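Local coordinates for protein nitrite oxidoreductase subunit A (PDB 7B04) that belongs to the molybdopterin oxidoreductase family and holds a molybdenum atom, two MD1 groups and an iron/sulfur cluster, at residues Leu360-Ile365 with Arg510-Ile515; Asn655-Ala660 with Thr685-Tyr690; Asp871-Pro876 with Val887-Lys892. All coordinates share one frame; numbering follows the deposited sequence.

Contact 1 of 3, residues Leu360-Ile365 with Arg510-Ile515; sequences LGITKI and RLAKDI
Ile-362 and Ala-512 stand at the centre of this helix-helix contact, with their CA atoms 5.3 Å apart. Segments 360-365 and 510-515, parts of helices 355-368 and 505-517, cross at -57° in an alpha/beta domain built round a parallel sheet, and across the two segments the meeting is wholly apolar. Methyl CG2 of Ile-362 lies 3.8 Å from CA of Ala-512 and about as near to its CB, so it rests against the backbone of the other helix as well as its side chain. Alanine suits this place because its single methyl lets the larger isoleucines come in over it. From the next turn, CG2 of Ile-365 comes within 3.7 Å of CB of Ala-512, and CD1 of the same isoleucine also touches that methyl, so the two branches grip it together.

Ile-362 divides its other contacts between its branches. With chi1 at -63°, CG1 sits beside the backbone N and CG2 lies anti to it. CG2 thereby also reaches CD1 of Ile-515, at 3.9 Å, while the other branch carries CD1 to CD2 of Leu-511, likewise at 3.9 Å, the two side chains crossing obliquely. A beta-branched residue is apt here, since it serves two neighbours from one position.

Further out, Leu-511 and Ile-515 also rest on Ile-303 of strand 301-304, which ties helix 505-517 to the sheet, and Thr-363 faces helix 544-548 instead. The polar ends turn elsewhere: Lys-364 forms a salt bridge with Asp-368, and Arg-510 NH2 bonds to Thr-160 of subunit B. Regular helical bonds fix the spacing of the apolar residues: Ile-365 N donates to Gly-361 O at 3.1 Å, and Ile-515 N to Leu-511 O at 2.9 Å.

Contact 2 of 3, residues Asn655-Ala660 with Thr685-Tyr690; sequences NLINNA and TGSIEY. With MD1 (phosphoric acid 4-(2-amino-4-oxo-3,4,5,6,-tetrahydro-pteridin-6-yl)-2-hydroxy-3,4-dimercapto-but-3-en-yl ester guanylate ester), chain C.
Ser-687 OG is gripped from two sides by segment 655-660: it donates to Asn-655 OD1 at 2.9 Å and accepts from Asn-658 N at 2.6 Å, with an N-H...O angle of 159°. The segments belong to loops that follow the neighbouring parallel strands 648-652 and 676-681, the strand ends where open alpha/beta sheets commonly bind cofactors, and here they line an MD1 pocket. With chi1 at -66°, OG lies beside its own backbone N and faces the turn at 656-658. Serine suits this place, being small and able both to give and to take a hydrogen bond.

The side chains of Asn-655 and Thr-685 run antiparallel past one another, with Asn-655 OD1 3.1 Å from Thr-685 CB. Between Thr-685 and Ser-687, Gly-686 takes a positive phi (81°), which a residue without a side chain adopts readily. Asn-658 OD1 is held from outside, by Ile-1024 N.

On the cofactor side, one phosphate oxygen of MD1, O1B, receives two N-H groups, Asn-655 N at 3.1 Å and Asn-659 ND2 at 2.9 Å. The same ND2 also makes a weak bond to MD1 O2A, at 3.2 Å, bridging the two phosphates.

Contact 3 of 3, residues Asp871-Pro876 with Val887-Lys892; sequences DDYGIP and VRNIKK
Arg-888 and Pro-876 are joined by a weak hydrogen bond: NE donates to the proline carbonyl O at 3.1 Å, bent to 133° at the hydrogen. A turn in the arginine chain at chi3 (-61°) places NE for it. A CA-H...O contact adds to it, Asp-872 CA to Asn-889 O, 3.6 Å.

Apolar contacts flank this. CD1 of Ile-875 meets CG2 of Val-887 at 3.6 Å, the two side chains crossing at about a right angle. Beyond them, CB of Asp-872 lies against CG1 of Ile-890, also at 3.6 Å, so that even an aspartate offers its hydrocarbon part.

Segment 871-876 lies part-way along the connection from strand 860-862, which passes through helix 882-887, and segment 887-892 ends the connection and enters the parallel strand 890-892. Segment 871-876 folds there into two successive Asx turns: Asp-871 OD1 accepts from Tyr-873 N, and Asp-872 OD1 from Gly-874 N, each at 2.6 Å. Aspartate fits both places because its short carboxylate reaches forward to the backbone N-H two residues on. Gly-874, like Tyr-873 before it, has a positive phi, which glycine tolerates easily.

The contacts round a ring gather on Tyr-873. Asp-871 CG lies 4.2 Å above its ring, over the centre, while Asp-871 OD2 bonds to Tyr-631. Phe-636 meets the ring edge-to-face. Asn-889, whose OD1 accepts from Arg-848, lies alongside, its amide plane turned 61° from the ring and its ND2 in the ring plane, 3.6 Å from CE2.

How the contacts relate
Contacts 1 and 2 are both buried and belong to the molybdopterin oxidoreductase part of the chain, yet they sit on opposite sides of the chain's centre, with centres 45 Å apart. The first joins two helices beside a parallel sheet through apolar carbon atoms, mostly methyl groups; the second joins two loops at the ends of strands, where asparagine, serine and backbone N-H groups serve each other and a phosphate. Contact 3 is partly buried, reaches the surface at Pro-876 and mixes apolar, aromatic and weak polar touches. Its nearest atoms are about 11 Å from contact 1 and 22 Å from contact 2. The three follow in series along the chain, and no two share a helix or strand.

Contact 1 of 3, residues Leu360-Ile365 with Arg510-Ile515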
loop_
_atom_site.group_PDB
_atom_site.type_symbol
_atom_site.label_atom_id
_atom_site.label_comp_id
_atom_site.label_asym_id
_atom_site.label_seq_id
_atom_site.Cartn_x
_atom_site.Cartn_y
_atom_site.Cartn_z
ATOM N N LEU B 360 -2.067 -33.282 -2.986
ATOM C CA LEU B 360 -2.353 -34.712 -3.004
ATOM C C LEU B 360 -1.301 -35.461 -3.811
ATOM O O LEU B 360 -0.870 -36.551 -3.419
ATOM C CB LEU B 360 -3.749 -34.968 -3.574
ATOM C CG LEU B 360 -4.950 -34.619 -2.692
ATOM C CD1 LEU B 360 -6.246 -34.722 -3.482
ATOM C CD2 LEU B 360 -4.994 -35.513 -1.467
ATOM N N GLY B 361 -0.880 -34.890 -4.941
ATOM C CA GLY B 361 0.194 -35.497 -5.711
ATOM C C GLY B 361 1.503 -35.536 -4.946
ATOM O O GLY B 361 2.266 -36.500 -5.052
ATOM N N ILE B 362 1.781 -34.491 -4.165
ATOM C CA ILE B 362 2.998 -34.472 -3.360
ATOM C C ILE B 362 2.884 -35.461 -2.207
ATOM O O ILE B 362 3.864 -36.117 -1.831
ATOM C CB ILE B 362 3.287 -33.043 -2.863
ATOM C CG1 ILE B 362 3.545 -32.112 -4.048
ATOM C CG2 ILE B 362 4.474 -33.030 -1.913
ATOM C CD1 ILE B 362 3.611 -30.649 -3.672
ATOM N N THR B 363 1.684 -35.594 -1.635
ATOM C CA THR B 363 1.467 -36.595 -0.595
ATOM C C THR B 363 1.700 -38.000 -1.137
ATOM O O THR B 363 2.263 -38.856 -0.443
ATOM C CB THR B 363 0.053 -36.466 -0.027
ATOM O OG1 THR B 363 -0.145 -35.137 0.467
ATOM C CG2 THR B 363 -0.165 -37.458 1.106
ATOM N N LYS B 364 1.277 -38.253 -2.378
ATOM C CA LYS B 364 1.520 -39.554 -2.993
ATOM C C LYS B 364 3.012 -39.820 -3.148
ATOM O O LYS B 364 3.477 -40.941 -2.913
ATOM C CB LYS B 364 0.819 -39.632 -4.350
ATOM C CG LYS B 364 1.137 -40.895 -5.131
ATOM C CD LYS B 364 0.369 -40.949 -6.439
ATOM C CE LYS B 364 0.904 -42.051 -7.336
ATOM N NZ LYS B 364 0.728 -43.393 -6.715
ATOM N N ILE B 365 3.778 -38.800 -3.541
ATOM C CA ILE B 365 5.220 -38.966 -3.676
ATOM C C ILE B 365 5.858 -39.232 -2.317
ATOM O O ILE B 365 6.821 -39.999 -2.206
ATOM C CB ILE B 365 5.836 -37.734 -4.366
ATOM C CG1 ILE B 365 5.254 -37.559 -5.771
ATOM C CG2 ILE B 365 7.352 -37.855 -4.442
ATOM C CD1 ILE B 365 5.612 -36.239 -6.423
ATOM N N ARG B 510 10.358 -31.555 -7.367
ATOM C CA ARG B 510 11.353 -30.768 -6.648
ATOM C C ARG B 510 10.822 -30.322 -5.294
ATOM O O ARG B 510 11.540 -30.378 -4.289
ATOM C CB ARG B 510 11.762 -29.558 -7.489
ATOM C CG ARG B 510 12.913 -28.746 -6.932
ATOM C CD ARG B 510 13.239 -27.596 -7.871
ATOM N NE ARG B 510 14.363 -26.790 -7.404
ATOM C CZ ARG B 510 14.842 -25.739 -8.058
ATOM N NH1 ARG B 510 15.868 -25.058 -7.565
ATOM N NH2 ARG B 510 14.294 -25.366 -9.206
ATOM N N LEU B 511 9.563 -29.880 -5.244
ATOM C CA LEU B 511 8.968 -29.508 -3.966
ATOM C C LEU B 511 8.738 -30.739 -3.105
ATOM O O LEU B 511 8.939 -30.700 -1.885
ATOM C CB LEU B 511 7.658 -28.756 -4.182
ATOM C CG LEU B 511 7.041 -28.200 -2.899
ATOM C CD1 LEU B 511 8.047 -27.320 -2.174
ATOM C CD2 LEU B 511 5.766 -27.428 -3.196
ATOM N N ALA B 512 8.311 -31.840 -3.729
ATOM C CA ALA B 512 8.093 -33.075 -2.987
ATOM C C ALA B 512 9.382 -33.523 -2.318
ATOM O O ALA B 512 9.377 -33.942 -1.155
ATOM C CB ALA B 512 7.554 -34.166 -3.911
ATOM N N LYS B 513 10.502 -33.433 -3.033
ATOM C CA LYS B 513 11.759 -33.802 -2.402
ATOM C C LYS B 513 12.131 -32.807 -1.313
ATOM O O LYS B 513 12.362 -33.209 -0.169
ATOM C CB LYS B 513 12.863 -33.894 -3.456
ATOM C CG LYS B 513 14.158 -34.501 -2.951
ATOM C CD LYS B 513 15.142 -34.797 -4.074
ATOM C CE LYS B 513 16.370 -35.519 -3.536
ATOM N NZ LYS B 513 16.019 -36.854 -2.974
ATOM N N ASP B 514 12.004 -31.504 -1.596
ATOM C CA ASP B 514 12.428 -30.489 -0.633
ATOM C C ASP B 514 11.706 -30.645 0.699
ATOM O O ASP B 514 12.321 -30.514 1.764
ATOM C CB ASP B 514 12.215 -29.085 -1.202
ATOM C CG ASP B 514 13.315 -28.672 -2.165
ATOM O OD1 ASP B 514 14.458 -29.151 -2.006
ATOM O OD2 ASP B 514 13.035 -27.867 -3.080
ATOM N N ILE B 515 10.401 -30.926 0.660
ATOM C CA ILE B 515 9.643 -31.138 1.891
ATOM C C ILE B 515 10.224 -32.310 2.677
ATOM O O ILE B 515 10.263 -32.289 3.914
ATOM C CB ILE B 515 8.152 -31.349 1.562
ATOM C CG1 ILE B 515 7.560 -30.085 0.937
ATOM C CG2 ILE B 515 7.374 -31.743 2.806
ATOM C CD1 ILE B 515 6.197 -30.300 0.319
#

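Contact 2 of 3, residues Asn655-Ala660 with Thr685-Tyr690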
loop_
_atom_site.group_PDB
_atom_site.type_symbol
_atom_site.label_atom_id
_atom_site.label_comp_id
_atom_site.label_asym_id
_atom_site.label_seq_id
_atom_site.Cartn_x
_atom_site.Cartn_y
_atom_site.Cartn_z
ATOM N N ASN B 655 -16.954 -0.978 6.312
ATOM C CA ASN B 655 -17.593 -0.357 5.125
ATOM C C ASN B 655 -18.385 -1.502 4.516
ATOM O O ASN B 655 -18.151 -1.872 3.415
ATOM C CB ASN B 655 -16.517 0.040 4.127
ATOM C CG ASN B 655 -16.773 1.293 3.340
ATOM O OD1 ASN B 655 -17.889 1.714 3.176
ATOM N ND2 ASN B 655 -15.726 1.877 2.825
ATOM N N LEU B 656 -19.283 -2.043 5.304
ATOM C CA LEU B 656 -20.004 -3.300 5.052
ATOM C C LEU B 656 -20.679 -3.304 3.706
ATOM O O LEU B 656 -20.546 -4.269 2.991
ATOM C CB LEU B 656 -21.047 -3.402 6.155
ATOM C CG LEU B 656 -21.693 -4.757 6.336
ATOM C CD1 LEU B 656 -21.273 -5.347 7.654
ATOM C CD2 LEU B 656 -23.184 -4.616 6.274
ATOM N N ILE B 657 -21.409 -2.251 3.414
ATOM C CA ILE B 657 -22.159 -2.261 2.163
ATOM C C ILE B 657 -21.233 -2.048 0.973
ATOM O O ILE B 657 -21.317 -2.760 -0.034
ATOM C CB ILE B 657 -23.283 -1.209 2.205
ATOM C CG1 ILE B 657 -24.292 -1.567 3.296
ATOM C CG2 ILE B 657 -23.988 -1.122 0.860
ATOM C CD1 ILE B 657 -25.304 -0.479 3.583
ATOM N N ASN B 658 -20.313 -1.085 1.085
ATOM C CA ASN B 658 -19.372 -0.831 -0.001
ATOM C C ASN B 658 -18.516 -2.057 -0.281
ATOM O O ASN B 658 -18.306 -2.424 -1.443
ATOM C CB ASN B 658 -18.499 0.379 0.339
ATOM C CG ASN B 658 -17.516 0.728 -0.760
ATOM O OD1 ASN B 658 -17.721 1.688 -1.502
ATOM N ND2 ASN B 658 -16.426 -0.030 -0.853
ATOM N N ASN B 659 -18.026 -2.712 0.768
ATOM C CA ASN B 659 -17.173 -3.879 0.598
ATOM C C ASN B 659 -17.962 -5.180 0.544
ATOM O O ASN B 659 -17.356 -6.249 0.407
ATOM C CB ASN B 659 -16.141 -3.959 1.727
ATOM C CG ASN B 659 -15.192 -2.781 1.734
ATOM O OD1 ASN B 659 -14.823 -2.260 0.680
ATOM N ND2 ASN B 659 -14.780 -2.361 2.923
ATOM N N ALA B 660 -19.286 -5.122 0.655
ATOM C CA ALA B 660 -20.078 -6.335 0.546
ATOM C C ALA B 660 -19.999 -6.901 -0.862
ATOM O O ALA B 660 -19.936 -6.167 -1.852
ATOM C CB ALA B 660 -21.539 -6.065 0.891
ATOM N N THR B 685 -18.400 6.967 3.083
ATOM C CA THR B 685 -17.809 5.799 2.435
ATOM C C THR B 685 -18.640 5.176 1.322
ATOM O O THR B 685 -18.201 4.179 0.735
ATOM C CB THR B 685 -17.499 4.732 3.486
ATOM O OG1 THR B 685 -18.638 4.552 4.338
ATOM C CG2 THR B 685 -16.305 5.159 4.316
ATOM N N GLY B 686 -19.797 5.732 0.987
ATOM C CA GLY B 686 -20.688 5.046 0.071
ATOM C C GLY B 686 -21.534 3.974 0.733
ATOM O O GLY B 686 -22.627 3.672 0.248
ATOM N N SER B 687 -21.048 3.376 1.825
ATOM C CA SER B 687 -21.974 2.665 2.698
ATOM C C SER B 687 -22.859 3.650 3.452
ATOM O O SER B 687 -24.027 3.352 3.717
ATOM C CB SER B 687 -21.222 1.756 3.669
ATOM O OG SER B 687 -20.571 0.702 2.978
ATOM N N ILE B 688 -22.327 4.829 3.787
ATOM C CA ILE B 688 -23.163 5.881 4.357
ATOM C C ILE B 688 -24.096 6.434 3.286
ATOM O O ILE B 688 -25.260 6.762 3.554
ATOM C CB ILE B 688 -22.296 7.006 4.966
ATOM C CG1 ILE B 688 -21.933 6.754 6.431
ATOM C CG2 ILE B 688 -22.990 8.360 4.850
ATOM C CD1 ILE B 688 -21.099 5.534 6.658
ATOM N N GLU B 689 -23.611 6.491 2.043
ATOM C CA GLU B 689 -24.408 7.024 0.945
ATOM C C GLU B 689 -25.653 6.189 0.692
ATOM O O GLU B 689 -26.651 6.704 0.174
ATOM C CB GLU B 689 -23.557 7.103 -0.323
ATOM C CG GLU B 689 -22.786 8.399 -0.489
ATOM C CD GLU B 689 -23.454 9.350 -1.463
ATOM O OE1 GLU B 689 -24.525 9.899 -1.128
ATOM O OE2 GLU B 689 -22.909 9.539 -2.570
ATOM N N TYR B 690 -25.617 4.908 1.046
ATOM C CA TYR B 690 -26.770 4.026 0.925
ATOM C C TYR B 690 -27.272 3.566 2.292
ATOM O O TYR B 690 -27.820 2.469 2.422
ATOM C CB TYR B 690 -26.433 2.824 0.045
ATOM C CG TYR B 690 -26.381 3.134 -1.438
ATOM C CD1 TYR B 690 -27.546 3.216 -2.191
ATOM C CD2 TYR B 690 -25.168 3.335 -2.085
ATOM C CE1 TYR B 690 -27.504 3.495 -3.545
ATOM C CE2 TYR B 690 -25.117 3.616 -3.440
ATOM C CZ TYR B 690 -26.288 3.695 -4.164
ATOM O OH TYR B 690 -26.242 3.973 -5.511
HETATM P PB MD1 C . -13.807 -3.957 6.077
HETATM O O3B MD1 C . -12.639 -2.968 5.476
HETATM O O1B MD1 C . -15.146 -3.428 5.626
HETATM O O2B MD1 C . -13.745 -3.930 7.586
HETATM O O3A MD1 C . -13.638 -5.523 5.575
HETATM C C10 MD1 C . -12.419 -6.023 5.107
HETATM C C11 MD1 C . -12.687 -7.010 3.934
HETATM O O11 MD1 C . -12.509 -6.230 2.541
HETATM C C12 MD1 C . -11.909 -8.090 4.024
HETATM S S12 MD1 C . -10.635 -8.145 5.318
HETATM C C13 MD1 C . -11.985 -9.353 3.116
HETATM S S13 MD1 C . -10.755 -10.626 3.531
HETATM C C14 MD1 C . -12.869 -9.644 1.997
HETATM N N15 MD1 C . -11.934 -9.564 0.698
HETATM C C16 MD1 C . -12.599 -9.465 -0.542
HETATM C C15 MD1 C . -11.817 -9.662 -1.792
HETATM O O14 MD1 C . -10.661 -9.910 -1.727
HETATM N N17 MD1 C . -12.486 -9.552 -3.115
HETATM C C17 MD1 C . -13.992 -9.222 -3.196
HETATM N N16 MD1 C . -14.644 -9.120 -4.488
HETATM N N18 MD1 C . -14.797 -9.022 -1.936
HETATM C C20 MD1 C . -14.172 -9.128 -0.644
HETATM N N8 MD1 C . -14.965 -8.924 0.496
HETATM C C7 MD1 C . -14.204 -8.956 1.902
HETATM P PA MD1 C . -12.452 -1.396 5.944
HETATM O O1A MD1 C . -11.016 -0.965 5.779
HETATM O O2A MD1 C . -13.334 -0.556 5.068
HETATM O "O5'" MD1 C . -12.945 -1.101 7.486
HETATM C "C5'" MD1 C . -12.597 0.150 8.012
HETATM C "C4'" MD1 C . -13.795 1.155 7.894
HETATM O "O4'" MD1 C . -14.044 1.831 9.272
HETATM C "C1'" MD1 C . -13.425 3.257 9.149
HETATM N N9 MD1 C . -12.546 3.563 10.311
HETATM C C4 MD1 C . -13.095 3.694 11.507
HETATM N N3 MD1 C . -14.507 3.584 11.955
HETATM C C2 MD1 C . -14.831 3.778 13.362
HETATM N N2 MD1 C . -16.207 3.669 13.790
HETATM N N1 MD1 C . -13.802 4.073 14.325
HETATM C C6 MD1 C . -12.446 4.177 13.886
HETATM O O6 MD1 C . -11.595 4.420 14.673
HETATM C C5 MD1 C . -12.108 3.973 12.403
HETATM N N7 MD1 C . -10.960 4.011 11.734
HETATM C C8 MD1 C . -11.220 3.758 10.432
HETATM C "C2'" MD1 C . -12.767 3.259 8.059
HETATM O "O2'" MD1 C . -12.840 4.572 7.428
HETATM C "C3'" MD1 C . -13.499 2.118 7.106
HETATM O "O3'" MD1 C . -14.703 2.690 6.516
#

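Contact 3 of 3, residues Asp871-Pro876 with Val887-Lys892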
loop_
_atom_site.group_PDB
_atom_site.type_symbol
_atom_site.label_atom_id
_atom_site.label_comp_id
_atom_site.label_asym_id
_atom_site.label_seq_id
_atom_site.Cartn_x
_atom_site.Cartn_y
_atom_site.Cartn_z
ATOM N N ASP B 871 -23.830 -38.311 -2.431
ATOM C CA ASP B 871 -25.218 -38.349 -2.952
ATOM C C ASP B 871 -25.299 -37.190 -3.930
ATOM O O ASP B 871 -24.914 -36.125 -3.545
ATOM C CB ASP B 871 -26.272 -38.290 -1.844
ATOM C CG ASP B 871 -27.696 -38.122 -2.342
ATOM O OD1 ASP B 871 -27.862 -37.858 -3.509
ATOM O OD2 ASP B 871 -28.620 -38.248 -1.549
ATOM N N ASP B 872 -25.756 -37.431 -5.152
ATOM C CA ASP B 872 -25.794 -36.366 -6.177
ATOM C C ASP B 872 -27.034 -35.495 -6.017
ATOM O O ASP B 872 -27.081 -34.467 -6.653
ATOM C CB ASP B 872 -25.691 -36.977 -7.570
ATOM C CG ASP B 872 -26.984 -37.597 -8.041
ATOM O OD1 ASP B 872 -27.864 -37.757 -7.228
ATOM O OD2 ASP B 872 -27.089 -37.906 -9.216
ATOM N N TYR B 873 -28.008 -35.966 -5.237
ATOM C CA TYR B 873 -29.336 -35.352 -4.966
ATOM C C TYR B 873 -30.187 -35.335 -6.230
ATOM O O TYR B 873 -31.058 -34.507 -6.334
ATOM C CB TYR B 873 -29.231 -33.971 -4.329
ATOM C CG TYR B 873 -28.448 -33.939 -3.049
ATOM C CD1 TYR B 873 -29.077 -34.072 -1.833
ATOM C CD2 TYR B 873 -27.079 -33.795 -3.053
ATOM C CE1 TYR B 873 -28.369 -34.056 -0.652
ATOM C CE2 TYR B 873 -26.354 -33.784 -1.882
ATOM C CZ TYR B 873 -27.003 -33.910 -0.678
ATOM O OH TYR B 873 -26.311 -33.892 0.486
ATOM N N GLY B 874 -29.949 -36.264 -7.145
ATOM C CA GLY B 874 -30.715 -36.324 -8.394
ATOM C C GLY B 874 -30.639 -35.014 -9.134
ATOM O O GLY B 874 -31.665 -34.581 -9.642
ATOM N N ILE B 875 -29.462 -34.405 -9.191
ATOM C CA ILE B 875 -29.381 -33.123 -9.885
ATOM C C ILE B 875 -28.628 -33.347 -11.192
ATOM O O ILE B 875 -27.503 -33.871 -11.161
ATOM C CB ILE B 875 -28.693 -32.057 -9.021
ATOM C CG1 ILE B 875 -29.602 -31.666 -7.854
ATOM C CG2 ILE B 875 -28.329 -30.840 -9.853
ATOM C CD1 ILE B 875 -28.927 -30.811 -6.817
ATOM N N PRO B 876 -29.196 -32.987 -12.339
ATOM C CA PRO B 876 -28.537 -33.281 -13.612
ATOM C C PRO B 876 -27.284 -32.446 -13.807
ATOM O O PRO B 876 -27.082 -31.406 -13.176
ATOM C CB PRO B 876 -29.604 -32.922 -14.652
ATOM C CG PRO B 876 -30.416 -31.862 -13.986
ATOM C CD PRO B 876 -30.447 -32.231 -12.523
ATOM N N VAL B 887 -24.681 -28.089 -4.574
ATOM C CA VAL B 887 -24.876 -29.347 -3.869
ATOM C C VAL B 887 -24.756 -30.561 -4.785
ATOM O O VAL B 887 -25.003 -31.684 -4.346
ATOM C CB VAL B 887 -26.224 -29.362 -3.121
ATOM C CG1 VAL B 887 -26.224 -28.324 -2.009
ATOM C CG2 VAL B 887 -27.368 -29.105 -4.084
ATOM N N ARG B 888 -24.378 -30.370 -6.048
ATOM C CA ARG B 888 -24.204 -31.509 -6.951
ATOM C C ARG B 888 -22.901 -32.218 -6.602
ATOM O O ARG B 888 -21.818 -31.794 -7.012
ATOM C CB ARG B 888 -24.213 -31.067 -8.410
ATOM C CG ARG B 888 -24.338 -32.245 -9.369
ATOM C CD ARG B 888 -23.877 -31.934 -10.785
ATOM N NE ARG B 888 -24.641 -30.870 -11.425
ATOM C CZ ARG B 888 -24.098 -29.777 -11.951
ATOM N NH1 ARG B 888 -22.784 -29.602 -11.912
ATOM N NH2 ARG B 888 -24.867 -28.861 -12.521
ATOM N N ASN B 889 -23.005 -33.308 -5.839
ATOM C CA ASN B 889 -21.845 -34.095 -5.422
ATOM C C ASN B 889 -21.772 -35.354 -6.284
ATOM O O ASN B 889 -22.235 -36.430 -5.908
ATOM C CB ASN B 889 -21.938 -34.431 -3.936
ATOM C CG ASN B 889 -21.910 -33.198 -3.057
ATOM O OD1 ASN B 889 -21.107 -32.290 -3.267
ATOM N ND2 ASN B 889 -22.795 -33.156 -2.067
ATOM N N ILE B 890 -21.175 -35.207 -7.463
ATOM C CA ILE B 890 -21.042 -36.298 -8.424
ATOM C C ILE B 890 -19.578 -36.709 -8.503
ATOM O O ILE B 890 -18.705 -35.880 -8.794
ATOM C CB ILE B 890 -21.582 -35.909 -9.808
ATOM C CG1 ILE B 890 -23.111 -35.895 -9.789
ATOM C CG2 ILE B 890 -21.073 -36.871 -10.869
ATOM C CD1 ILE B 890 -23.734 -35.504 -11.105
ATOM N N LYS B 891 -19.312 -37.986 -8.244
ATOM C CA LYS B 891 -17.970 -38.528 -8.397
ATOM C C LYS B 891 -17.709 -38.849 -9.864
ATOM O O LYS B 891 -18.582 -39.368 -10.566
ATOM C CB LYS B 891 -17.802 -39.782 -7.538
ATOM C CG LYS B 891 -16.419 -40.405 -7.585
ATOM C CD LYS B 891 -16.263 -41.486 -6.525
ATOM C CE LYS B 891 -17.087 -42.721 -6.864
ATOM N NZ LYS B 891 -16.882 -43.818 -5.875
ATOM N N LYS B 892 -16.501 -38.531 -10.326
ATOM C CA LYS B 892 -16.141 -38.705 -11.725
ATOM C C LYS B 892 -14.627 -38.807 -11.828
ATOM O O LYS B 892 -13.907 -38.132 -11.090
ATOM C CB LYS B 892 -16.670 -37.546 -12.579
ATOM C CG LYS B 892 -16.671 -37.818 -14.074
ATOM C CD LYS B 892 -17.298 -36.661 -14.841
ATOM C CE LYS B 892 -18.801 -36.592 -14.617
ATOM N NZ LYS B 892 -19.519 -37.715 -15.279
#